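Local atomic coordinates of sugar-binding transport ATP-binding protein (PDB entry 1V43), a protein that probably binds and hydrolyses ATP to power sugar uptake, as the ATPase subunit of an ABC transporter. Residues 204-209 with 227-232. Residues are numbered along the deposited sequence; the frame is centred on the assembly and turned at random.
Sequences EAMTMG and TEVYLR
Met206 reaches from helix 202-208 to Val229 and Tyr230 on helix 226-231. The tight point is its terminal methyl: Met206 CE lies 3.7 Å from Tyr230 CB. The sulfur sits more loosely against the valine, with Met206 SD 4.3 Å from Val229 CG2. Beyond that looser side, Glu228 is exposed. The methionine leaves its helix with CG beside the backbone N (chi1 -71°). It then bends at both chi2 and chi3, which carries the methyl across to the tyrosine. The two side chains cross at about a right angle, and the methyl approaches the ring obliquely.

Tyr230 CB faces the methionine. With Tyr230 CG anti to the backbone N (chi1 172°), the phenol runs away from Met206, and its OH hydrogen-bonds to Glu291 OE2. Ile242 touches both Met206 and Val229. In the second subunit, Ala319 packs on Met206, Gly321 on Tyr230 and Pro344 on Thr227. The backbones stay well apart, 8.5 Å between Met206 CA and Thr227 CA.

One bent, buried methionine thus bridges two helices of the ATP-binding cassette, away from the ATP site. Between them in sequence run antiparallel strands 211-216 and 219-224, at one edge of the mixed sheet. Joined only by apolar contacts, the segments probably gain little directional constraint here.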
loop_
_atom_site.group_PDB
_atom_site.type_symbol
_atom_site.label_atom_id
_atom_site.label_comp_id
_atom_site.label_asym_id
_atom_site.label_seq_id
_atom_site.Cartn_x
_atom_site.Cartn_y
_atom_site.Cartn_z
ATOM N N GLU A 204 3.952 7.315 4.444
ATOM C CA GLU A 204 3.812 8.771 4.348
ATOM C C GLU A 204 4.760 9.424 5.354
ATOM O O GLU A 204 5.431 10.403 5.051
ATOM C CB GLU A 204 2.362 9.177 4.637
ATOM C CG GLU A 204 2.046 10.670 4.470
ATOM C CD GLU A 204 0.554 10.908 4.220
ATOM O OE1 GLU A 204 0.047 10.389 3.206
ATOM O OE2 GLU A 204 -0.108 11.604 5.023
ATOM N N ALA A 205 4.821 8.861 6.551
ATOM C CA ALA A 205 5.705 9.394 7.575
ATOM C C ALA A 205 7.165 9.385 7.087
ATOM O O ALA A 205 7.845 10.394 7.165
ATOM C CB ALA A 205 5.553 8.585 8.854
ATOM N N MET A 206 7.628 8.248 6.571
ATOM C CA MET A 206 8.996 8.118 6.073
ATOM C C MET A 206 9.282 9.070 4.924
ATOM O O MET A 206 10.410 9.514 4.731
ATOM C CB MET A 206 9.250 6.683 5.609
ATOM C CG MET A 206 9.340 5.656 6.735
ATOM S SD MET A 206 10.853 5.866 7.675
ATOM C CE MET A 206 12.011 4.972 6.656
ATOM N N THR A 207 8.248 9.378 4.152
ATOM C CA THR A 207 8.367 10.272 3.002
ATOM C C THR A 207 8.450 11.734 3.386
ATOM O O THR A 207 9.175 12.514 2.762
ATOM C CB THR A 207 7.147 10.178 2.075
ATOM O OG1 THR A 207 6.930 8.815 1.687
ATOM C CG2 THR A 207 7.356 11.051 0.858
ATOM N N MET A 208 7.713 12.117 4.416
ATOM C CA MET A 208 7.679 13.523 4.764
ATOM C C MET A 208 8.466 14.079 5.952
ATOM O O MET A 208 8.917 15.223 5.912
ATOM C CB MET A 208 6.212 13.928 4.873
ATOM C CG MET A 208 5.470 13.773 3.528
ATOM S SD MET A 208 3.727 14.017 3.746
ATOM C CE MET A 208 3.626 15.751 3.206
ATOM N N GLY A 209 8.649 13.287 6.996
ATOM C CA GLY A 209 9.343 13.818 8.156
ATOM C C GLY A 209 10.855 13.909 8.143
ATOM O O GLY A 209 11.544 13.010 7.658
ATOM N N THR A 227 15.851 7.321 8.636
ATOM C CA THR A 227 16.939 6.350 8.615
ATOM C C THR A 227 17.144 5.761 10.006
ATOM O O THR A 227 17.299 4.545 10.170
ATOM C CB THR A 227 18.272 6.996 8.168
ATOM O OG1 THR A 227 18.136 7.511 6.840
ATOM C CG2 THR A 227 19.404 5.963 8.194
ATOM N N GLU A 228 17.133 6.618 11.014
ATOM C CA GLU A 228 17.324 6.147 12.383
ATOM C C GLU A 228 16.206 5.227 12.874
ATOM O O GLU A 228 16.489 4.183 13.463
ATOM C CB GLU A 228 17.483 7.327 13.347
ATOM C CG GLU A 228 18.762 8.136 13.152
ATOM C CD GLU A 228 18.869 9.292 14.146
ATOM O OE1 GLU A 228 17.924 10.110 14.232
ATOM O OE2 GLU A 228 19.901 9.382 14.841
ATOM N N VAL A 229 14.946 5.585 12.640
ATOM C CA VAL A 229 13.869 4.719 13.116
ATOM C C VAL A 229 13.740 3.446 12.278
ATOM O O VAL A 229 13.270 2.425 12.761
ATOM C CB VAL A 229 12.503 5.459 13.182
ATOM C CG1 VAL A 229 12.607 6.597 14.180
ATOM C CG2 VAL A 229 12.082 5.975 11.790
ATOM N N TYR A 230 14.180 3.496 11.026
ATOM C CA TYR A 230 14.097 2.315 10.184
ATOM C C TYR A 230 15.264 1.341 10.441
ATOM O O TYR A 230 15.042 0.167 10.710
ATOM C CB TYR A 230 14.067 2.715 8.707
ATOM C CG TYR A 230 14.169 1.521 7.781
ATOM C CD1 TYR A 230 13.083 0.655 7.591
ATOM C CD2 TYR A 230 15.352 1.245 7.116
ATOM C CE1 TYR A 230 13.188 -0.453 6.753
ATOM C CE2 TYR A 230 15.468 0.147 6.286
ATOM C CZ TYR A 230 14.389 -0.700 6.107
ATOM O OH TYR A 230 14.539 -1.800 5.293
ATOM N N LEU A 231 16.500 1.827 10.347
ATOM C CA LEU A 231 17.671 0.974 10.566
ATOM C C LEU A 231 17.888 0.628 12.024
ATOM O O LEU A 231 18.437 -0.430 12.336
ATOM C CB LEU A 231 18.947 1.637 10.043
ATOM C CG LEU A 231 19.060 1.843 8.534
ATOM C CD1 LEU A 231 20.345 2.606 8.228
ATOM C CD2 LEU A 231 19.038 0.493 7.828
ATOM N N ARG A 232 17.463 1.509 12.923
ATOM C CA ARG A 232 17.672 1.236 14.339
ATOM C C ARG A 232 16.466 1.448 15.249
ATOM O O ARG A 232 16.472 2.308 16.121
ATOM C CB ARG A 232 18.881 2.043 14.837
ATOM C CG ARG A 232 20.214 1.511 14.289
ATOM C CD ARG A 232 21.392 2.441 14.554
ATOM N NE ARG A 232 21.389 3.601 13.661
ATOM C CZ ARG A 232 21.714 3.567 12.368
ATOM N NH1 ARG A 232 22.083 2.425 11.792
ATOM N NH2 ARG A 232 21.656 4.676 11.644
#